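PDB 2IRM: mitogen-activated protein kinase kinase kinase 7 interacting protein 1 from Anopheles gambiae, which probably serves as an adapter with a PP2C-type phosphatase fold that binds the kinase TAK1 and promotes its autophosphorylation and activation. Local coordinates for residues 197-208 with 218-227; 319-330 with 342-350. One frame throughout, in Å; residues are numbered along the deposited sequence.

Interaction 1: 197-208 with 218-227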
loop_
_atom_site.group_PDB
_atom_site.type_symbol
_atom_site.label_atom_id
_atom_site.label_comp_id
_atom_site.label_asym_id
_atom_site.label_seq_id
_atom_site.Cartn_x
_atom_site.Cartn_y
_atom_site.Cartn_z
ATOM N N HIS A 197 -5.878 -3.230 -5.778
ATOM C CA HIS A 197 -6.633 -2.254 -6.542
ATOM C C HIS A 197 -5.723 -1.568 -7.535
ATOM O O HIS A 197 -5.434 -0.382 -7.396
ATOM C CB HIS A 197 -7.324 -1.243 -5.635
ATOM C CG HIS A 197 -8.381 -1.843 -4.760
ATOM N ND1 HIS A 197 -8.454 -1.593 -3.407
ATOM C CD2 HIS A 197 -9.395 -2.694 -5.043
ATOM C CE1 HIS A 197 -9.476 -2.258 -2.895
ATOM N NE2 HIS A 197 -10.066 -2.933 -3.867
ATOM N N ASN A 198 -5.290 -2.340 -8.536
ATOM C CA ASN A 198 -4.444 -1.884 -9.636
ATOM C C ASN A 198 -4.569 -2.805 -10.847
ATOM O O ASN A 198 -5.394 -3.722 -10.859
ATOM C CB ASN A 198 -2.995 -1.843 -9.195
ATOM C CG ASN A 198 -2.568 -3.119 -8.532
ATOM O OD1 ASN A 198 -2.007 -3.094 -7.435
ATOM N ND2 ASN A 198 -2.837 -4.251 -9.177
ATOM N N LEU A 199 -3.736 -2.590 -11.860
ATOM C CA LEU A 199 -3.891 -3.357 -13.090
ATOM C C LEU A 199 -3.459 -4.822 -12.995
ATOM O O LEU A 199 -3.690 -5.593 -13.923
ATOM C CB LEU A 199 -3.201 -2.647 -14.244
ATOM C CG LEU A 199 -4.095 -1.791 -15.133
ATOM C CD1 LEU A 199 -5.376 -1.385 -14.437
ATOM C CD2 LEU A 199 -3.338 -0.574 -15.636
ATOM N N LEU A 200 -2.843 -5.210 -11.880
ATOM C CA LEU A 200 -2.570 -6.622 -11.623
ATOM C C LEU A 200 -3.863 -7.395 -11.418
ATOM O O LEU A 200 -3.855 -8.620 -11.478
ATOM C CB LEU A 200 -1.731 -6.822 -10.363
ATOM C CG LEU A 200 -0.315 -6.274 -10.216
ATOM C CD1 LEU A 200 0.149 -6.460 -8.781
ATOM C CD2 LEU A 200 0.613 -6.970 -11.164
ATOM N N ASN A 201 -4.956 -6.683 -11.155
ATOM C CA ASN A 201 -6.250 -7.296 -10.890
ATOM C C ASN A 201 -7.238 -7.094 -12.040
ATOM O O ASN A 201 -7.771 -5.997 -12.245
ATOM C CB ASN A 201 -6.786 -6.749 -9.566
ATOM C CG ASN A 201 -8.221 -7.142 -9.281
ATOM O OD1 ASN A 201 -8.870 -6.509 -8.450
ATOM N ND2 ASN A 201 -8.721 -8.187 -9.943
ATOM N N ALA A 202 -7.479 -8.173 -12.782
ATOM C CA ALA A 202 -8.294 -8.133 -14.000
ATOM C C ALA A 202 -9.606 -7.375 -13.823
ATOM O O ALA A 202 -10.011 -6.616 -14.707
ATOM C CB ALA A 202 -8.556 -9.540 -14.517
ATOM N N GLU A 203 -10.260 -7.573 -12.678
ATOM C CA GLU A 203 -11.511 -6.883 -12.372
ATOM C C GLU A 203 -11.281 -5.376 -12.468
ATOM O O GLU A 203 -12.095 -4.653 -13.058
ATOM C CB GLU A 203 -12.017 -7.243 -10.979
ATOM C CG GLU A 203 -11.604 -8.614 -10.483
ATOM C CD GLU A 203 -12.757 -9.590 -10.413
ATOM O OE1 GLU A 203 -13.201 -10.077 -11.487
ATOM O OE2 GLU A 203 -13.200 -9.881 -9.271
ATOM N N GLU A 204 -10.168 -4.904 -11.910
ATOM C CA GLU A 204 -9.822 -3.495 -12.055
ATOM C C GLU A 204 -9.516 -3.141 -13.511
ATOM O O GLU A 204 -9.981 -2.110 -14.005
ATOM C CB GLU A 204 -8.699 -3.079 -11.107
ATOM C CG GLU A 204 -9.152 -2.916 -9.678
ATOM C CD GLU A 204 -10.216 -1.835 -9.513
ATOM O OE1 GLU A 204 -11.440 -2.137 -9.550
ATOM O OE2 GLU A 204 -9.834 -0.668 -9.344
ATOM N N ALA A 205 -8.782 -4.000 -14.215
ATOM C CA ALA A 205 -8.547 -3.750 -15.639
ATOM C C ALA A 205 -9.881 -3.586 -16.374
ATOM O O ALA A 205 -10.080 -2.606 -17.113
ATOM C CB ALA A 205 -7.716 -4.845 -16.258
ATOM N N ALA A 206 -10.801 -4.518 -16.129
ATOM C CA ALA A 206 -12.116 -4.501 -16.762
ATOM C C ALA A 206 -12.946 -3.289 -16.367
ATOM O O ALA A 206 -13.779 -2.843 -17.145
ATOM C CB ALA A 206 -12.870 -5.756 -16.441
ATOM N N ARG A 207 -12.738 -2.771 -15.158
ATOM C CA ARG A 207 -13.449 -1.564 -14.720
ATOM C C ARG A 207 -13.031 -0.393 -15.586
ATOM O O ARG A 207 -13.863 0.426 -15.972
ATOM C CB ARG A 207 -13.172 -1.230 -13.253
ATOM C CG ARG A 207 -14.394 -0.724 -12.558
ATOM C CD ARG A 207 -14.175 0.132 -11.311
ATOM N NE ARG A 207 -12.805 0.279 -10.843
ATOM C CZ ARG A 207 -12.149 1.436 -10.892
ATOM N NH1 ARG A 207 -12.750 2.509 -11.392
ATOM N NH2 ARG A 207 -10.902 1.534 -10.443
ATOM N N LEU A 208 -11.732 -0.347 -15.895
ATOM C CA LEU A 208 -11.143 0.750 -16.637
ATOM C C LEU A 208 -11.513 0.652 -18.107
ATOM O O LEU A 208 -12.019 1.607 -18.694
ATOM C CB LEU A 208 -9.639 0.774 -16.429
ATOM C CG LEU A 208 -9.174 1.141 -15.006
ATOM C CD1 LEU A 208 -7.669 1.100 -14.888
ATOM C CD2 LEU A 208 -9.650 2.506 -14.548
ATOM N N PHE A 218 -1.494 3.663 -19.630
ATOM C CA PHE A 218 -0.690 3.489 -18.416
ATOM C C PHE A 218 0.790 3.124 -18.651
ATOM O O PHE A 218 1.477 2.697 -17.723
ATOM C CB PHE A 218 -1.354 2.477 -17.472
ATOM C CG PHE A 218 -2.708 2.898 -16.988
ATOM C CD1 PHE A 218 -3.857 2.478 -17.648
ATOM C CD2 PHE A 218 -2.840 3.717 -15.874
ATOM C CE1 PHE A 218 -5.117 2.865 -17.206
ATOM C CE2 PHE A 218 -4.091 4.115 -15.432
ATOM C CZ PHE A 218 -5.235 3.685 -16.105
ATOM N N GLU A 219 1.280 3.300 -19.879
ATOM C CA GLU A 219 2.714 3.136 -20.165
ATOM C C GLU A 219 3.484 4.192 -19.397
ATOM O O GLU A 219 3.011 5.315 -19.233
ATOM C CB GLU A 219 3.020 3.276 -21.662
ATOM C CG GLU A 219 2.423 2.178 -22.540
ATOM C CD GLU A 219 3.086 2.082 -23.914
ATOM O OE1 GLU A 219 4.285 2.439 -24.040
ATOM O OE2 GLU A 219 2.414 1.632 -24.875
ATOM N N GLY A 220 4.659 3.833 -18.899
ATOM C CA GLY A 220 5.507 4.808 -18.224
ATOM C C GLY A 220 5.070 5.164 -16.816
ATOM O O GLY A 220 5.881 5.655 -16.031
ATOM N N VAL A 221 3.798 4.936 -16.492
ATOM C CA VAL A 221 3.317 5.112 -15.118
ATOM C C VAL A 221 3.439 3.811 -14.316
ATOM O O VAL A 221 2.703 2.860 -14.557
ATOM C CB VAL A 221 1.893 5.827 -15.015
ATOM C CG1 VAL A 221 1.144 5.818 -16.332
ATOM C CG2 VAL A 221 1.044 5.271 -13.887
ATOM N N PRO A 222 4.375 3.790 -13.343
ATOM C CA PRO A 222 4.817 2.600 -12.599
ATOM C C PRO A 222 3.724 1.567 -12.287
ATOM O O PRO A 222 3.600 0.595 -13.032
ATOM C CB PRO A 222 5.433 3.195 -11.321
ATOM C CG PRO A 222 6.038 4.491 -11.793
ATOM C CD PRO A 222 5.084 5.005 -12.875
ATOM N N LEU A 223 2.966 1.783 -11.218
ATOM C CA LEU A 223 2.017 0.786 -10.736
ATOM C C LEU A 223 0.733 1.444 -10.241
ATOM O O LEU A 223 0.343 1.278 -9.085
ATOM C CB LEU A 223 2.642 -0.053 -9.620
ATOM C CG LEU A 223 2.061 -1.454 -9.418
ATOM C CD1 LEU A 223 1.928 -1.773 -7.937
ATOM C CD2 LEU A 223 0.721 -1.587 -10.123
ATOM N N TYR A 224 0.080 2.191 -11.125
ATOM C CA TYR A 224 -0.994 3.088 -10.726
ATOM C C TYR A 224 -2.091 2.356 -9.956
ATOM O O TYR A 224 -2.697 1.408 -10.459
ATOM C CB TYR A 224 -1.577 3.754 -11.956
ATOM C CG TYR A 224 -2.326 5.003 -11.661
ATOM C CD1 TYR A 224 -1.649 6.178 -11.368
ATOM C CD2 TYR A 224 -3.714 5.025 -11.694
ATOM C CE1 TYR A 224 -2.327 7.345 -11.100
ATOM C CE2 TYR A 224 -4.411 6.193 -11.428
ATOM C CZ TYR A 224 -3.706 7.344 -11.129
ATOM O OH TYR A 224 -4.370 8.513 -10.860
ATOM N N SER A 225 -2.315 2.774 -8.717
ATOM C CA SER A 225 -3.383 2.215 -7.939
ATOM C C SER A 225 -4.654 2.837 -8.477
ATOM O O SER A 225 -4.712 4.036 -8.728
ATOM C CB SER A 225 -3.199 2.520 -6.456
ATOM O OG SER A 225 -3.297 3.903 -6.220
ATOM N N THR A 226 -5.665 2.005 -8.660
ATOM C CA THR A 226 -6.909 2.399 -9.291
ATOM C C THR A 226 -7.954 2.693 -8.223
ATOM O O THR A 226 -9.117 2.989 -8.529
ATOM C CB THR A 226 -7.396 1.257 -10.169
ATOM O OG1 THR A 226 -7.478 0.079 -9.367
ATOM C CG2 THR A 226 -6.414 0.994 -11.295
ATOM N N ARG A 227 -7.538 2.558 -6.968
ATOM C CA ARG A 227 -8.311 2.994 -5.806
ATOM C C ARG A 227 -7.287 3.462 -4.797
ATOM O O ARG A 227 -6.157 2.972 -4.795
ATOM C CB ARG A 227 -9.127 1.851 -5.203
ATOM C CG ARG A 227 -10.274 1.376 -6.049
ATOM C CD ARG A 227 -11.069 0.297 -5.359
ATOM N NE ARG A 227 -11.692 -0.578 -6.347
ATOM C CZ ARG A 227 -12.605 -1.510 -6.081
ATOM N NH1 ARG A 227 -13.039 -1.716 -4.844
ATOM N NH2 ARG A 227 -13.095 -2.244 -7.068
#
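The imidazole of H197 carries the aliphatic part of R227 on one face: CD of R227 stands over the ring centre, 3.5 Å from the centroid, in a CH-pi contact. Farther along the R227 side chain the guanidinium continues this layer, its plane only 10° from that of the ring, with CD2 of H197 over one of its faces, offset toward the rim. At the guanidinium edge lies E204, whose OE1 accepts a salt-bridging hydrogen bond from R227 NH2 (3.0 Å), which comes from above the carboxylate plane (56° out of it). R207 grips the same carboxylate side-on, NE to OE1 (3.1 Å) and NH2 to OE2 (2.7 Å). The two arginines reach OE1 from opposite faces, which, with the two-point grip of R207, should restrain its rotation. Beyond the network, R207 NH1 bonds to P251 O, R227 NH1 to E255 O and H197 ND1 to G173. L199 CD2 sits over one face of the F218 ring, which L208 CD1 approaches obliquely. CG2 of T226 packs against L208 CD1, and T226 N bonds to H197 O (2.7 Å). The Glu-Arg-Arg network joins elements that probably correspond to the PP2C motifs Asp-His…Glu-x-x-Arg and Ser-Arg-x-x-Gly-Asp, bracketing the flap.

Interaction 2: 319-330 with 342-350; sequences VHRIVQAHHDTY and FNSRDDVTL
H326 and F342 run alongside one another with opposed directions, so that F342 CE1 lies over one face of the imidazole, off toward its rim. The ring planes meet at 37° with centroids 4.5 Å apart, an oblique pairing. The imidazole edge faces S344 O, with CE1 the nearest atom at 3.2 Å. F342 is placed here by a chi1 of 53°, which sets CG between its own backbone N and carbonyl carbon and swings the ring against the helix. T329 CG2 meets the phenyl edge in its plane, 3.6 Å from CZ, and Y330 CB comes up obliquely to CE1. The hydroxyl of T329 is turned to the helix instead, where OG1 bonds to A325 O. Midway along, R345 crosses V323 obliquely: its chain bends at chi2 and chi3, and the guanidinium lays one face over V323 CB while NH2 bonds to I21 O. At the other end V319 splits its methyls, CG1 to V348 CG1 (3.9 Å) and CG2 to L350 CB (3.5 Å). Helix 319-330 and strand 348-350 run roughly antiparallel, at 151° and 9.6 Å between axes, as in the PP2C fold, where helices pack on the faces of a beta sandwich. Around the contact, Y25 OH and E284 OE1 bond to ND1 and NE2 of H326, and R280 bonds to S344 OG. The contact itself is carried by apolar and flat surfaces, while H326, R345 and S344 find their polar partners in strand 15-25 and helix 276-285. The two bonds to H326 probably hold its ring orientation, and the one from R345 probably holds the guanidinium, whose weakly solvated face packs on V323.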
loop_
_atom_site.group_PDB
_atom_site.type_symbol
_atom_site.label_atom_id
_atom_site.label_comp_id
_atom_site.label_asym_id
_atom_site.label_seq_id
_atom_site.Cartn_x
_atom_site.Cartn_y
_atom_site.Cartn_z
ATOM N N VAL A 319 13.746 -8.183 2.810
ATOM C CA VAL A 319 13.695 -6.929 2.079
ATOM C C VAL A 319 15.016 -6.708 1.354
ATOM O O VAL A 319 15.039 -6.455 0.150
ATOM C CB VAL A 319 13.366 -5.744 3.003
ATOM C CG1 VAL A 319 13.785 -4.423 2.374
ATOM C CG2 VAL A 319 11.889 -5.732 3.305
ATOM N N HIS A 320 16.116 -6.847 2.080
ATOM C CA HIS A 320 17.417 -6.568 1.504
ATOM C C HIS A 320 17.749 -7.468 0.306
ATOM O O HIS A 320 18.435 -7.033 -0.622
ATOM C CB HIS A 320 18.512 -6.614 2.566
ATOM C CG HIS A 320 19.827 -6.097 2.084
ATOM N ND1 HIS A 320 21.020 -6.746 2.327
ATOM C CD2 HIS A 320 20.137 -5.005 1.343
ATOM C CE1 HIS A 320 22.010 -6.068 1.777
ATOM N NE2 HIS A 320 21.502 -5.009 1.169
ATOM N N ARG A 321 17.254 -8.706 0.319
ATOM C CA ARG A 321 17.396 -9.596 -0.834
ATOM C C ARG A 321 16.712 -8.987 -2.045
ATOM O O ARG A 321 17.355 -8.719 -3.060
ATOM C CB ARG A 321 16.766 -10.961 -0.567
ATOM C CG ARG A 321 17.546 -11.897 0.318
ATOM C CD ARG A 321 17.359 -13.304 -0.207
ATOM N NE ARG A 321 16.997 -14.262 0.833
ATOM C CZ ARG A 321 16.640 -15.522 0.598
ATOM N NH1 ARG A 321 16.591 -15.989 -0.646
ATOM N NH2 ARG A 321 16.327 -16.322 1.611
ATOM N N ILE A 322 15.407 -8.760 -1.911
ATOM C CA ILE A 322 14.555 -8.305 -2.998
ATOM C C ILE A 322 15.081 -7.060 -3.681
ATOM O O ILE A 322 15.192 -7.030 -4.899
ATOM C CB ILE A 322 13.144 -7.996 -2.506
ATOM C CG1 ILE A 322 12.463 -9.257 -2.000
ATOM C CG2 ILE A 322 12.314 -7.386 -3.613
ATOM C CD1 ILE A 322 11.240 -8.964 -1.147
ATOM N N VAL A 323 15.398 -6.035 -2.899
ATOM C CA VAL A 323 15.792 -4.737 -3.456
ATOM C C VAL A 323 17.010 -4.825 -4.380
ATOM O O VAL A 323 17.125 -4.059 -5.344
ATOM C CB VAL A 323 16.048 -3.692 -2.357
ATOM C CG1 VAL A 323 14.779 -3.424 -1.582
ATOM C CG2 VAL A 323 17.163 -4.136 -1.422
ATOM N N GLN A 324 17.909 -5.759 -4.072
ATOM C CA GLN A 324 19.048 -6.028 -4.927
ATOM C C GLN A 324 18.736 -7.095 -5.969
ATOM O O GLN A 324 19.346 -7.107 -7.035
ATOM C CB GLN A 324 20.279 -6.403 -4.112
ATOM C CG GLN A 324 21.013 -5.198 -3.552
ATOM C CD GLN A 324 22.517 -5.397 -3.535
ATOM O OE1 GLN A 324 23.084 -6.019 -4.434
ATOM N NE2 GLN A 324 23.174 -4.864 -2.507
ATOM N N ALA A 325 17.790 -7.984 -5.670
ATOM C CA ALA A 325 17.235 -8.863 -6.695
ATOM C C ALA A 325 16.579 -7.982 -7.747
ATOM O O ALA A 325 16.577 -8.307 -8.931
ATOM C CB ALA A 325 16.224 -9.828 -6.100
ATOM N N HIS A 326 16.049 -6.846 -7.294
ATOM C CA HIS A 326 15.393 -5.873 -8.157
ATOM C C HIS A 326 16.413 -5.107 -8.988
ATOM O O HIS A 326 16.246 -4.971 -10.196
ATOM C CB HIS A 326 14.528 -4.911 -7.328
ATOM C CG HIS A 326 13.594 -4.068 -8.145
ATOM N ND1 HIS A 326 13.861 -2.752 -8.461
ATOM C CD2 HIS A 326 12.391 -4.349 -8.700
ATOM C CE1 HIS A 326 12.864 -2.263 -9.177
ATOM N NE2 HIS A 326 11.960 -3.211 -9.338
ATOM N N HIS A 327 17.470 -4.619 -8.349
ATOM C CA HIS A 327 18.465 -3.829 -9.056
ATOM C C HIS A 327 19.368 -4.708 -9.927
ATOM O O HIS A 327 19.981 -4.218 -10.878
ATOM C CB HIS A 327 19.275 -2.972 -8.082
ATOM C CG HIS A 327 20.265 -2.068 -8.749
ATOM N ND1 HIS A 327 21.587 -2.414 -8.929
ATOM C CD2 HIS A 327 20.124 -0.831 -9.284
ATOM C CE1 HIS A 327 22.221 -1.424 -9.534
ATOM N NE2 HIS A 327 21.355 -0.454 -9.765
ATOM N N ASP A 328 19.439 -6.001 -9.616
ATOM C CA ASP A 328 20.122 -6.958 -10.493
ATOM C C ASP A 328 19.308 -7.190 -11.753
ATOM O O ASP A 328 19.865 -7.254 -12.843
ATOM C CB ASP A 328 20.366 -8.297 -9.796
ATOM C CG ASP A 328 21.423 -8.211 -8.717
ATOM O OD1 ASP A 328 22.264 -7.289 -8.772
ATOM O OD2 ASP A 328 21.407 -9.072 -7.812
ATOM N N THR A 329 17.991 -7.319 -11.589
ATOM C CA THR A 329 17.079 -7.479 -12.713
ATOM C C THR A 329 17.164 -6.260 -13.622
ATOM O O THR A 329 17.179 -6.402 -14.846
ATOM C CB THR A 329 15.634 -7.710 -12.238
ATOM O OG1 THR A 329 15.591 -8.869 -11.400
ATOM C CG2 THR A 329 14.693 -7.929 -13.410
ATOM N N TYR A 330 17.244 -5.073 -13.024
ATOM C CA TYR A 330 17.487 -3.844 -13.783
ATOM C C TYR A 330 18.856 -3.862 -14.466
ATOM O O TYR A 330 18.965 -3.575 -15.658
ATOM C CB TYR A 330 17.348 -2.597 -12.894
ATOM C CG TYR A 330 17.929 -1.326 -13.497
ATOM C CD1 TYR A 330 19.190 -0.867 -13.118
ATOM C CD2 TYR A 330 17.220 -0.586 -14.443
ATOM C CE1 TYR A 330 19.730 0.298 -13.665
ATOM C CE2 TYR A 330 17.755 0.581 -14.995
ATOM C CZ TYR A 330 19.009 1.014 -14.600
ATOM O OH TYR A 330 19.546 2.161 -15.130
ATOM N N PHE A 342 11.296 -0.880 -15.796
ATOM C CA PHE A 342 11.444 -0.075 -14.583
ATOM C C PHE A 342 12.830 0.560 -14.528
ATOM O O PHE A 342 13.734 0.174 -15.276
ATOM C CB PHE A 342 11.205 -0.936 -13.336
ATOM C CG PHE A 342 12.036 -2.190 -13.295
ATOM C CD1 PHE A 342 13.202 -2.237 -12.546
ATOM C CD2 PHE A 342 11.658 -3.321 -14.015
ATOM C CE1 PHE A 342 13.980 -3.396 -12.513
ATOM C CE2 PHE A 342 12.420 -4.476 -13.988
ATOM C CZ PHE A 342 13.584 -4.517 -13.238
ATOM N N ASN A 343 12.993 1.528 -13.631
ATOM C CA ASN A 343 14.260 2.229 -13.462
ATOM C C ASN A 343 14.350 2.866 -12.080
ATOM O O ASN A 343 15.235 3.684 -11.807
ATOM C CB ASN A 343 14.429 3.288 -14.553
ATOM C CG ASN A 343 13.529 4.489 -14.353
ATOM O OD1 ASN A 343 13.952 5.621 -14.561
ATOM N ND2 ASN A 343 12.283 4.253 -13.941
ATOM N N SER A 344 13.418 2.489 -11.211
ATOM C CA SER A 344 13.350 3.055 -9.878
ATOM C C SER A 344 12.794 2.074 -8.861
ATOM O O SER A 344 12.412 0.948 -9.179
ATOM C CB SER A 344 12.512 4.342 -9.879
ATOM O OG SER A 344 11.117 4.072 -9.857
ATOM N N ARG A 345 12.751 2.542 -7.625
ATOM C CA ARG A 345 12.264 1.781 -6.496
ATOM C C ARG A 345 11.484 2.747 -5.620
ATOM O O ARG A 345 11.920 3.883 -5.376
ATOM C CB ARG A 345 13.453 1.207 -5.720
ATOM C CG ARG A 345 13.098 0.284 -4.574
ATOM C CD ARG A 345 14.087 0.453 -3.439
ATOM N NE ARG A 345 15.334 -0.249 -3.692
ATOM C CZ ARG A 345 16.403 -0.185 -2.904
ATOM N NH1 ARG A 345 17.493 -0.867 -3.223
ATOM N NH2 ARG A 345 16.394 0.561 -1.806
ATOM N N ASP A 346 10.318 2.303 -5.171
ATOM C CA ASP A 346 9.562 3.069 -4.190
ATOM C C ASP A 346 9.970 2.545 -2.831
ATOM O O ASP A 346 10.737 1.590 -2.747
ATOM C CB ASP A 346 8.058 2.934 -4.422
ATOM C CG ASP A 346 7.621 3.466 -5.791
ATOM O OD1 ASP A 346 8.176 4.497 -6.242
ATOM O OD2 ASP A 346 6.725 2.852 -6.416
ATOM N N ASP A 347 9.495 3.174 -1.766
ATOM C CA ASP A 347 9.839 2.705 -0.433
ATOM C C ASP A 347 9.321 1.294 -0.253
ATOM O O ASP A 347 8.126 1.034 -0.407
ATOM C CB ASP A 347 9.271 3.634 0.621
ATOM C CG ASP A 347 9.790 5.042 0.473
ATOM O OD1 ASP A 347 10.906 5.309 0.971
ATOM O OD2 ASP A 347 9.090 5.876 -0.152
ATOM N N VAL A 348 10.242 0.375 0.010
ATOM C CA VAL A 348 9.886 -1.012 0.266
ATOM C C VAL A 348 9.651 -1.157 1.762
ATOM O O VAL A 348 10.467 -0.693 2.574
ATOM C CB VAL A 348 10.997 -1.981 -0.196
ATOM C CG1 VAL A 348 10.677 -3.406 0.220
ATOM C CG2 VAL A 348 11.185 -1.901 -1.702
ATOM N N THR A 349 8.536 -1.776 2.129
ATOM C CA THR A 349 8.270 -2.041 3.533
ATOM C C THR A 349 7.651 -3.405 3.728
ATOM O O THR A 349 6.719 -3.783 3.022
ATOM C CB THR A 349 7.401 -0.943 4.175
ATOM O OG1 THR A 349 8.173 0.258 4.280
ATOM C CG2 THR A 349 6.938 -1.347 5.575
ATOM N N LEU A 350 8.190 -4.129 4.701
ATOM C CA LEU A 350 7.726 -5.453 5.043
ATOM C C LEU A 350 7.400 -5.559 6.539
ATOM O O LEU A 350 8.219 -5.209 7.394
ATOM C CB LEU A 350 8.788 -6.467 4.637
ATOM C CG LEU A 350 8.456 -7.948 4.761
ATOM C CD1 LEU A 350 7.160 -8.279 4.063
ATOM C CD2 LEU A 350 9.584 -8.779 4.199
#

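From the N terminus, interaction 1 comes first: it closes a short loop in which the chain leaves helix 202-209 and returns past its start before strand 229-230. Interaction 2 follows in series, neither nested in the first nor crossing it; after the connection that follows helix 311-334, the chain comes back so that strand 344-354 runs along that helix. Interaction 1 ties the loop region to the sheet containing strands 166-172 and 257-263, interaction 2 a helix to the other sheet. Their centres are 21 Å apart and their nearest atoms about 5 Å. Helix 276-285 links them: R280 touches P222 and L223, hydrogen-bonds to S344 and forms a salt bridge with D346.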